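Local coordinates for protein induced by osmotic stress (Scheffersomyces stipitis, PDB 5YWN) that probably catalyses the NADPH-dependent asymmetric reduction of ketones, including haloketones, as an extended short-chain dehydrogenase/reductase, at residues Tyr122-Glu134 / Val140-Tyr152. The protein carries 1 engineered substitution. Sequence-based numbering, arbitrary orientation.
Sequences YTSSVVAMSVPEE and VVLSEASWSSLSY. With NAP (NADP nicotinamide-adenine-dinucleotide phosphate), chain B.
Met129 and Ser130 run closest to Trp147 and Ser148, with the CA atoms of Met129 and Trp147 3.9 Å apart. One backbone bond joins the two segments here, from Ser148 N to Ala128 O (2.9 Å). Neither segment is a strand at this place.

Ser148 adds a side-chain bond. With chi1 at 171°, OG is turned away from its own N and toward Ser130 O, to which it donates at 2.9 Å. The hydroxyl sits above the carbonyl plane, 62° out of it, rather than on a lone pair. The same OG accepts from Leu150 N in an ST turn and from a water that also donates to Val127 O. Replacing Ser148 by alanine is likely to leave Ser130 O without this donor and Leu150 N without its turn partner.

This is the end of strand 119-123 of the Rossmann fold and the loop after it; Thr123, at the strand end, and Ser124 and Ser125 line the NADP pocket. Ser125 lies against the nicotinamide, its OG 3.3 Å from NAP C5N. Residues 140-152 pack against the loop that follows this edge of the pocket, on the way to helix 152-155.

Met129 lays CB and CG along Ser146 O, with CB at 3.4 Å. Its chain bends at chi3 (144°), and its SD and CE come near Ser143 O. Ser146 O also takes a bond from Arg258, which makes a cation-pi contact with Trp147. Leu142 CD1 meets Val126 CG2 tightly at 3.4 Å, the two side chains crossing at about a right angle. Ser130 OG, near Leu142 CD2, donates to the anti side of Glu134 OE1. Val140 closes the far end, its CB against Glu134 O (3.6 Å).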
ATOM      1  N   TYR A 122       6.559   5.149  -6.650  1.00 19.87           N
ATOM      2  CA  TYR A 122       6.887   4.757  -5.326  1.00 18.33           C
ATOM      3  C   TYR A 122       5.631   4.680  -4.460  1.00 19.34           C
ATOM      4  O   TYR A 122       4.881   5.585  -4.415  1.00 18.79           O
ATOM      5  CB  TYR A 122       7.885   5.709  -4.714  1.00 18.35           C
ATOM      6  CG  TYR A 122       8.167   5.412  -3.291  1.00 20.87           C
ATOM      7  CD1 TYR A 122       8.808   4.260  -2.941  1.00 20.71           C
ATOM      8  CD2 TYR A 122       7.731   6.234  -2.300  1.00 21.00           C
ATOM      9  CE1 TYR A 122       9.061   3.953  -1.656  1.00 20.59           C
ATOM     10  CE2 TYR A 122       7.971   5.941  -1.006  1.00 19.17           C
ATOM     11  CZ  TYR A 122       8.625   4.779  -0.698  1.00 21.00           C
ATOM     12  OH  TYR A 122       8.849   4.447   0.544  1.00 29.65           O
ATOM     13  N   THR A 123       5.453   3.575  -3.776  1.00 19.47           N
ATOM     14  CA  THR A 123       4.334   3.408  -2.887  1.00 19.27           C
ATOM     15  C   THR A 123       4.689   4.046  -1.511  1.00 18.11           C
ATOM     16  O   THR A 123       5.379   3.510  -0.749  1.00 19.03           O
ATOM     17  CB  THR A 123       3.897   1.938  -2.675  1.00 19.91           C
ATOM     18  OG1 THR A 123       3.739   1.252  -3.885  1.00 22.29           O
ATOM     19  CG2 THR A 123       2.620   1.856  -1.846  1.00 18.40           C
ATOM     20  N   SER A 124       4.162   5.215  -1.281  1.00 17.15           N
ATOM     21  CA  SER A 124       4.368   5.912  -0.046  1.00 22.26           C
ATOM     22  C   SER A 124       3.195   5.623   0.885  1.00 23.07           C
ATOM     23  O   SER A 124       2.709   4.547   0.896  1.00 20.87           O
ATOM     24  CB  SER A 124       4.565   7.401  -0.262  1.00 20.38           C
ATOM     25  OG  SER A 124       5.142   8.042   0.808  1.00 21.39           O
ATOM     26  N   SER A 125       2.835   6.600   1.694  1.00 19.03           N
ATOM     27  CA  SER A 125       1.753   6.519   2.628  1.00 19.55           C
ATOM     28  C   SER A 125       1.318   7.876   3.162  1.00 22.01           C
ATOM     29  O   SER A 125       2.068   8.786   3.182  1.00 20.29           O
ATOM     30  CB  SER A 125       2.126   5.614   3.789  1.00 21.18           C
ATOM     31  OG  SER A 125       1.193   5.640   4.785  1.00 24.17           O
ATOM     32  N   VAL A 126       0.137   7.923   3.728  1.00 19.59           N
ATOM     33  CA  VAL A 126      -0.324   9.104   4.404  1.00 20.70           C
ATOM     34  C   VAL A 126       0.604   9.474   5.561  1.00 20.85           C
ATOM     35  O   VAL A 126       0.696  10.572   5.869  1.00 22.05           O
ATOM     36  CB  VAL A 126      -1.776   8.999   4.904  1.00 26.65           C
ATOM     37  CG1 VAL A 126      -1.905   8.056   6.062  1.00 19.27           C
ATOM     38  CG2 VAL A 126      -2.348  10.367   5.170  1.00 24.02           C
ATOM     39  N   VAL A 127       1.287   8.504   6.128  1.00 16.88           N
ATOM     40  CA  VAL A 127       2.209   8.698   7.216  1.00 20.32           C
ATOM     41  C   VAL A 127       3.403   9.559   6.842  1.00 25.82           C
ATOM     42  O   VAL A 127       4.007  10.116   7.693  1.00 23.77           O
ATOM     43  CB  VAL A 127       2.620   7.415   7.939  1.00 19.91           C
ATOM     44  CG1 VAL A 127       1.400   6.607   8.308  1.00 25.86           C
ATOM     45  CG2 VAL A 127       3.607   6.612   7.135  1.00 22.73           C
ATOM     46  N   ALA A 128       3.699   9.629   5.564  1.00 19.02           N
ATOM     47  CA  ALA A 128       4.667  10.553   5.018  1.00 24.87           C
ATOM     48  C   ALA A 128       4.245  12.022   5.126  1.00 23.81           C
ATOM     49  O   ALA A 128       5.038  12.859   5.096  1.00 25.61           O
ATOM     50  CB  ALA A 128       5.085  10.192   3.607  1.00 18.32           C
ATOM     51  N   MET A 129       2.963  12.249   5.212  1.00 22.06           N
ATOM     52  CA  MET A 129       2.367  13.535   5.151  1.00 21.87           C
ATOM     53  C   MET A 129       1.972  14.145   6.479  1.00 26.54           C
ATOM     54  O   MET A 129       1.549  15.239   6.546  1.00 25.27           O
ATOM     55  CB  MET A 129       1.141  13.445   4.283  1.00 25.16           C
ATOM     56  CG  MET A 129       1.328  12.753   2.966  1.00 23.05           C
ATOM     57  SD  MET A 129      -0.175  12.576   2.042  1.00 26.50           S
ATOM     58  CE  MET A 129       0.413  12.801   0.413  1.00 23.98           C
ATOM     59  N   SER A 130       2.124  13.367   7.516  1.00 27.01           N
ATOM     60  CA  SER A 130       1.544  13.628   8.784  1.00 28.73           C
ATOM     61  C   SER A 130       2.250  12.999   9.960  1.00 28.71           C
ATOM     62  O   SER A 130       3.153  12.272   9.804  1.00 23.39           O
ATOM     63  CB  SER A 130       0.129  13.130   8.778  1.00 34.23           C
ATOM     64  OG  SER A 130      -0.645  13.912   9.620  1.00 39.93           O
ATOM     65  N   VAL A 131       1.713  13.278  11.135  1.00 27.79           N
ATOM     66  CA  VAL A 131       2.105  12.676  12.380  1.00 28.72           C
ATOM     67  C   VAL A 131       0.894  12.093  13.052  1.00 29.97           C
ATOM     68  O   VAL A 131      -0.198  12.474  12.772  1.00 31.01           O
ATOM     69  CB  VAL A 131       2.764  13.680  13.330  1.00 28.83           C
ATOM     70  CG1 VAL A 131       4.053  14.132  12.791  1.00 30.22           C
ATOM     71  CG2 VAL A 131       1.866  14.861  13.559  1.00 29.03           C
ATOM     72  N   PRO A 132       1.077  11.188  13.975  1.00 30.35           N
ATOM     73  CA  PRO A 132      -0.032  10.361  14.385  1.00 32.33           C
ATOM     74  C   PRO A 132      -1.194  11.150  14.941  1.00 35.64           C
ATOM     75  O   PRO A 132      -2.275  10.986  14.468  1.00 34.61           O
ATOM     76  CB  PRO A 132       0.584   9.515  15.481  1.00 35.51           C
ATOM     77  CG  PRO A 132       1.964   9.379  15.074  1.00 29.09           C
ATOM     78  CD  PRO A 132       2.332  10.677  14.501  1.00 27.29           C
ATOM     79  N   GLU A 133      -0.937  12.089  15.821  1.00 35.35           N
ATOM     80  CA  GLU A 133      -1.997  12.878  16.396  1.00 35.06           C
ATOM     81  C   GLU A 133      -2.818  13.676  15.368  1.00 39.78           C
ATOM     82  O   GLU A 133      -3.923  14.012  15.629  1.00 42.72           O
ATOM     83  CB  GLU A 133      -1.457  13.765  17.484  1.00 39.72           C
ATOM     84  CG  GLU A 133      -0.284  14.654  17.087  1.00 43.20           C
ATOM     85  CD  GLU A 133       1.074  13.945  17.088  1.00 42.61           C
ATOM     86  OE1 GLU A 133       1.195  12.821  16.626  1.00 41.04           O
ATOM     87  OE2 GLU A 133       2.028  14.546  17.553  1.00 47.13           O
ATOM     88  N   GLU A 134      -2.236  14.032  14.247  1.00 30.00           N
ATOM     89  CA  GLU A 134      -2.898  14.714  13.170  1.00 30.00           C
ATOM     90  C   GLU A 134      -3.915  13.939  12.409  1.00 30.00           C
ATOM     91  O   GLU A 134      -4.878  14.494  11.981  1.00 30.00           O
ATOM     92  CB  GLU A 134      -1.932  15.330  12.207  1.00 20.00           C
ATOM     93  CG  GLU A 134      -1.178  16.472  12.798  1.00 20.00           C
ATOM     94  CD  GLU A 134      -0.149  17.095  11.844  1.00 20.00           C
ATOM     95  OE1 GLU A 134      -0.140  16.791  10.613  1.00 20.00           O
ATOM     96  OE2 GLU A 134       0.633  17.922  12.374  1.00 20.00           O
ATOM     97  N   VAL A 140      -7.670  18.894  11.046  1.00 27.60           N
ATOM     98  CA  VAL A 140      -6.607  18.747  10.075  1.00 29.86           C
ATOM     99  C   VAL A 140      -7.128  18.445   8.677  1.00 27.46           C
ATOM    100  O   VAL A 140      -7.900  17.592   8.483  1.00 27.11           O
ATOM    101  CB  VAL A 140      -5.586  17.696  10.537  1.00 32.39           C
ATOM    102  CG1 VAL A 140      -4.661  17.226   9.413  1.00 26.97           C
ATOM    103  CG2 VAL A 140      -4.817  18.194  11.731  1.00 30.72           C
ATOM    104  N   VAL A 141      -6.655  19.202   7.729  1.00 25.40           N
ATOM    105  CA  VAL A 141      -6.876  18.942   6.359  1.00 27.45           C
ATOM    106  C   VAL A 141      -5.566  18.566   5.648  1.00 30.75           C
ATOM    107  O   VAL A 141      -4.737  19.379   5.432  1.00 25.68           O
ATOM    108  CB  VAL A 141      -7.495  20.163   5.668  1.00 32.56           C
ATOM    109  CG1 VAL A 141      -7.552  19.999   4.169  1.00 28.38           C
ATOM    110  CG2 VAL A 141      -8.838  20.526   6.263  1.00 26.44           C
ATOM    111  N   LEU A 142      -5.420  17.312   5.311  1.00 25.45           N
ATOM    112  CA  LEU A 142      -4.338  16.902   4.459  1.00 25.76           C
ATOM    113  C   LEU A 142      -4.588  17.140   2.983  1.00 27.86           C
ATOM    114  O   LEU A 142      -5.699  17.089   2.523  1.00 22.64           O
ATOM    115  CB  LEU A 142      -3.972  15.449   4.656  1.00 23.69           C
ATOM    116  CG  LEU A 142      -3.623  14.960   6.029  1.00 26.44           C
ATOM    117  CD1 LEU A 142      -3.165  13.526   6.042  1.00 26.57           C
ATOM    118  CD2 LEU A 142      -2.687  15.868   6.744  1.00 29.27           C
ATOM    119  N   SER A 143      -3.482  17.353   2.276  1.00 25.81           N
ATOM    120  CA  SER A 143      -3.405  17.484   0.831  1.00 26.33           C
ATOM    121  C   SER A 143      -2.170  16.822   0.247  1.00 24.10           C
ATOM    122  O   SER A 143      -1.360  16.358   0.948  1.00 23.66           O
ATOM    123  CB  SER A 143      -3.449  18.937   0.404  1.00 24.59           C
ATOM    124  OG  SER A 143      -2.210  19.521   0.452  1.00 22.14           O
ATOM    125  N   GLU A 144      -2.075  16.845  -1.073  1.00 24.34           N
ATOM    126  CA  GLU A 144      -0.934  16.348  -1.768  1.00 23.10           C
ATOM    127  C   GLU A 144       0.345  17.128  -1.427  1.00 24.01           C
ATOM    128  O   GLU A 144       1.378  16.680  -1.676  1.00 25.70           O
ATOM    129  CB  GLU A 144      -1.158  16.307  -3.257  1.00 27.90           C
ATOM    130  CG  GLU A 144      -2.293  15.411  -3.740  1.00 25.33           C
ATOM    131  CD  GLU A 144      -3.652  16.092  -3.721  1.00 26.79           C
ATOM    132  OE1 GLU A 144      -3.708  17.202  -3.270  1.00 25.78           O
ATOM    133  OE2 GLU A 144      -4.625  15.500  -4.143  1.00 23.64           O
ATOM    134  N   ALA A 145       0.211  18.339  -0.934  1.00 24.23           N
ATOM    135  CA  ALA A 145       1.299  19.157  -0.453  1.00 23.65           C
ATOM    136  C   ALA A 145       1.862  18.857   0.958  1.00 21.92           C
ATOM    137  O   ALA A 145       2.849  19.388   1.326  1.00 24.44           O
ATOM    138  CB  ALA A 145       0.921  20.603  -0.536  1.00 24.02           C
ATOM    139  N   SER A 146       1.162  18.068   1.732  1.00 19.94           N
ATOM    140  CA  SER A 146       1.456  17.839   3.114  1.00 21.63           C
ATOM    141  C   SER A 146       2.676  16.955   3.327  1.00 25.27           C
ATOM    142  O   SER A 146       2.811  15.968   2.714  1.00 22.39           O
ATOM    143  CB  SER A 146       0.260  17.218   3.845  1.00 21.97           C
ATOM    144  OG  SER A 146      -0.914  17.895   3.677  1.00 22.25           O
ATOM    145  N   TRP A 147       3.533  17.373   4.227  1.00 19.12           N
ATOM    146  CA  TRP A 147       4.696  16.624   4.642  1.00 24.72           C
ATOM    147  C   TRP A 147       4.768  16.484   6.167  1.00 24.24           C
ATOM    148  O   TRP A 147       4.504  17.395   6.868  1.00 23.44           O
ATOM    149  CB  TRP A 147       5.966  17.231   4.077  1.00 18.52           C
ATOM    150  CG  TRP A 147       6.212  16.932   2.652  1.00 20.71           C
ATOM    151  CD1 TRP A 147       5.952  17.726   1.624  1.00 21.73           C
ATOM    152  CD2 TRP A 147       6.765  15.739   2.098  1.00 19.75           C
ATOM    153  NE1 TRP A 147       6.317  17.144   0.468  1.00 22.61           N
ATOM    154  CE2 TRP A 147       6.813  15.910   0.731  1.00 19.00           C
ATOM    155  CE3 TRP A 147       7.225  14.556   2.629  1.00 21.71           C
ATOM    156  CZ2 TRP A 147       7.280  14.938  -0.104  1.00 21.24           C
ATOM    157  CZ3 TRP A 147       7.672  13.619   1.821  1.00 22.00           C
ATOM    158  CH2 TRP A 147       7.703  13.796   0.461  1.00 20.86           C
ATOM    159  N   SER A 148       5.107  15.309   6.625  1.00 21.39           N
ATOM    160  CA  SER A 148       5.267  15.076   8.017  1.00 24.10           C
ATOM    161  C   SER A 148       6.399  15.880   8.637  1.00 24.39           C
ATOM    162  O   SER A 148       7.423  16.011   8.092  1.00 26.08           O
ATOM    163  CB  SER A 148       5.467  13.612   8.311  1.00 26.09           C
ATOM    164  OG  SER A 148       5.808  13.414   9.625  1.00 25.86           O
ATOM    165  N   SER A 149       6.153  16.368   9.821  1.00 22.01           N
ATOM    166  CA  SER A 149       7.135  17.046  10.597  1.00 29.39           C
ATOM    167  C   SER A 149       8.019  16.178  11.476  1.00 29.35           C
ATOM    168  O   SER A 149       8.885  16.684  12.106  1.00 28.76           O
ATOM    169  CB  SER A 149       6.487  18.144  11.426  1.00 32.33           C
ATOM    170  OG  SER A 149       5.542  17.673  12.299  1.00 31.54           O
ATOM    171  N   LEU A 150       7.772  14.889  11.529  1.00 26.77           N
ATOM    172  CA  LEU A 150       8.564  14.025  12.360  1.00 26.65           C
ATOM    173  C   LEU A 150      10.009  13.985  11.943  1.00 28.02           C
ATOM    174  O   LEU A 150      10.306  13.845  10.813  1.00 23.81           O
ATOM    175  CB  LEU A 150       8.042  12.629  12.313  1.00 24.63           C
ATOM    176  CG  LEU A 150       8.525  11.604  13.317  1.00 25.84           C
ATOM    177  CD1 LEU A 150       7.997  11.936  14.692  1.00 27.44           C
ATOM    178  CD2 LEU A 150       7.965  10.289  12.878  1.00 25.98           C
ATOM    179  N   SER A 151      10.875  14.096  12.922  1.00 24.46           N
ATOM    180  CA  SER A 151      12.306  13.993  12.749  1.00 23.90           C
ATOM    181  C   SER A 151      12.816  12.575  12.707  1.00 22.96           C
ATOM    182  O   SER A 151      12.232  11.722  13.261  1.00 23.58           O
ATOM    183  CB  SER A 151      13.014  14.777  13.829  1.00 22.99           C
ATOM    184  OG  SER A 151      13.033  14.122  15.016  1.00 19.98           O
ATOM    185  N   TYR A 152      13.944  12.371  12.087  1.00 21.90           N
ATOM    186  CA  TYR A 152      14.556  11.077  12.048  1.00 24.17           C
ATOM    187  C   TYR A 152      14.902  10.598  13.466  1.00 24.53           C
ATOM    188  O   TYR A 152      14.686   9.489  13.801  1.00 22.74           O
ATOM    189  CB  TYR A 152      15.785  11.089  11.169  1.00 25.40           C
ATOM    190  CG  TYR A 152      16.396   9.730  10.882  1.00 29.05           C
ATOM    191  CD1 TYR A 152      17.276   9.136  11.759  1.00 27.45           C
ATOM    192  CD2 TYR A 152      16.107   9.062   9.746  1.00 28.01           C
ATOM    193  CE1 TYR A 152      17.838   7.929  11.487  1.00 30.19           C
ATOM    194  CE2 TYR A 152      16.670   7.855   9.467  1.00 30.87           C
ATOM    195  CZ  TYR A 152      17.528   7.281  10.352  1.00 29.98           C
ATOM    196  OH  TYR A 152      18.053   6.068  10.077  1.00 29.00           O
TER
HETATM  197  PA  NAP B 401       2.629  -6.151   3.465  1.00 25.43           P
HETATM  198  O1A NAP B 401       1.380  -6.874   3.025  1.00 24.87           O
HETATM  199  O2A NAP B 401       3.417  -6.659   4.649  1.00 27.30           O
HETATM  200  O5B NAP B 401       3.624  -6.051   2.203  1.00 25.65           O
HETATM  201  C5B NAP B 401       5.020  -5.835   2.398  1.00 29.11           C
HETATM  202  C4B NAP B 401       5.814  -6.657   1.390  1.00 27.40           C
HETATM  203  O4B NAP B 401       7.113  -6.084   1.204  1.00 28.83           O
HETATM  204  C3B NAP B 401       6.001  -8.091   1.862  1.00 29.98           C
HETATM  205  O3B NAP B 401       5.396  -9.009   0.946  1.00 31.97           O
HETATM  206  C2B NAP B 401       7.498  -8.321   1.942  1.00 27.18           C
HETATM  207  O2B NAP B 401       7.891  -9.388   1.083  1.00 28.78           O
HETATM  208  C1B NAP B 401       8.152  -7.016   1.515  1.00 28.47           C
HETATM  209  N9A NAP B 401       8.999  -6.487   2.614  1.00 30.58           N
HETATM  210  C8A NAP B 401       8.554  -6.063   3.812  1.00 30.14           C
HETATM  211  N7A NAP B 401       9.589  -5.642   4.585  1.00 29.22           N
HETATM  212  C5A NAP B 401      10.722  -5.796   3.877  1.00 29.03           C
HETATM  213  C6A NAP B 401      12.165  -5.548   4.097  1.00 29.78           C
HETATM  214  N6A NAP B 401      12.617  -5.036   5.267  1.00 32.69           N
HETATM  215  N1A NAP B 401      13.015  -5.852   3.092  1.00 30.57           N
HETATM  216  C2A NAP B 401      12.588  -6.362   1.920  1.00 28.67           C
HETATM  217  N3A NAP B 401      11.291  -6.610   1.660  1.00 31.59           N
HETATM  218  C4A NAP B 401      10.328  -6.355   2.576  1.00 29.16           C
HETATM  219  O3  NAP B 401       2.250  -4.609   3.736  1.00 26.76           O
HETATM  220  PN  NAP B 401       1.092  -3.891   2.880  1.00 24.11           P
HETATM  221  O1N NAP B 401      -0.008  -3.476   3.827  1.00 25.88           O
HETATM  222  O2N NAP B 401       0.772  -4.764   1.690  1.00 20.65           O
HETATM  223  O5D NAP B 401       1.824  -2.560   2.344  1.00 26.85           O
HETATM  224  C5D NAP B 401       2.269  -2.474   0.992  1.00 28.39           C
HETATM  225  C4D NAP B 401       2.971  -1.141   0.762  1.00 20.40           C
HETATM  226  O4D NAP B 401       2.010  -0.082   0.695  1.00 23.84           O
HETATM  227  C3D NAP B 401       3.944  -0.815   1.885  1.00 26.34           C
HETATM  228  O3D NAP B 401       5.286  -0.754   1.390  1.00 24.14           O
HETATM  229  C2D NAP B 401       3.517   0.528   2.441  1.00 23.48           C
HETATM  230  O2D NAP B 401       4.580   1.481   2.340  1.00 26.51           O
HETATM  231  C1D NAP B 401       2.317   0.969   1.617  1.00 21.38           C
HETATM  232  N1N NAP B 401       1.172   1.233   2.494  1.00 21.83           N
HETATM  233  C2N NAP B 401       0.304   0.250   2.766  1.00 25.77           C
HETATM  234  C3N NAP B 401      -0.788   0.479   3.596  1.00 24.14           C
HETATM  235  C7N NAP B 401      -1.756  -0.628   3.895  1.00 23.03           C
HETATM  236  O7N NAP B 401      -2.555  -0.492   4.807  1.00 23.40           O
HETATM  237  N7N NAP B 401      -1.716  -1.734   3.154  1.00 27.07           N
HETATM  238  C4N NAP B 401      -0.975   1.739   4.144  1.00 21.46           C
HETATM  239  C5N NAP B 401      -0.061   2.740   3.847  1.00 21.80           C
HETATM  240  C6N NAP B 401       1.013   2.458   3.012  1.00 21.03           C
HETATM  241  P2B NAP B 401       7.935 -10.902   1.628  1.00 30.98           P
HETATM  242  O1X NAP B 401       8.972 -11.572   0.759  1.00 32.07           O
HETATM  243  O2X NAP B 401       8.335 -10.756   3.076  1.00 27.07           O
HETATM  244  O3X NAP B 401       6.526 -11.405   1.419  1.00 27.27           O
HETATM  245  O   HOH W   1       6.754  10.706   9.055  1.00 26.57           O
HETATM  246  O   HOH W   2       3.168  16.914  10.206  1.00 28.99           O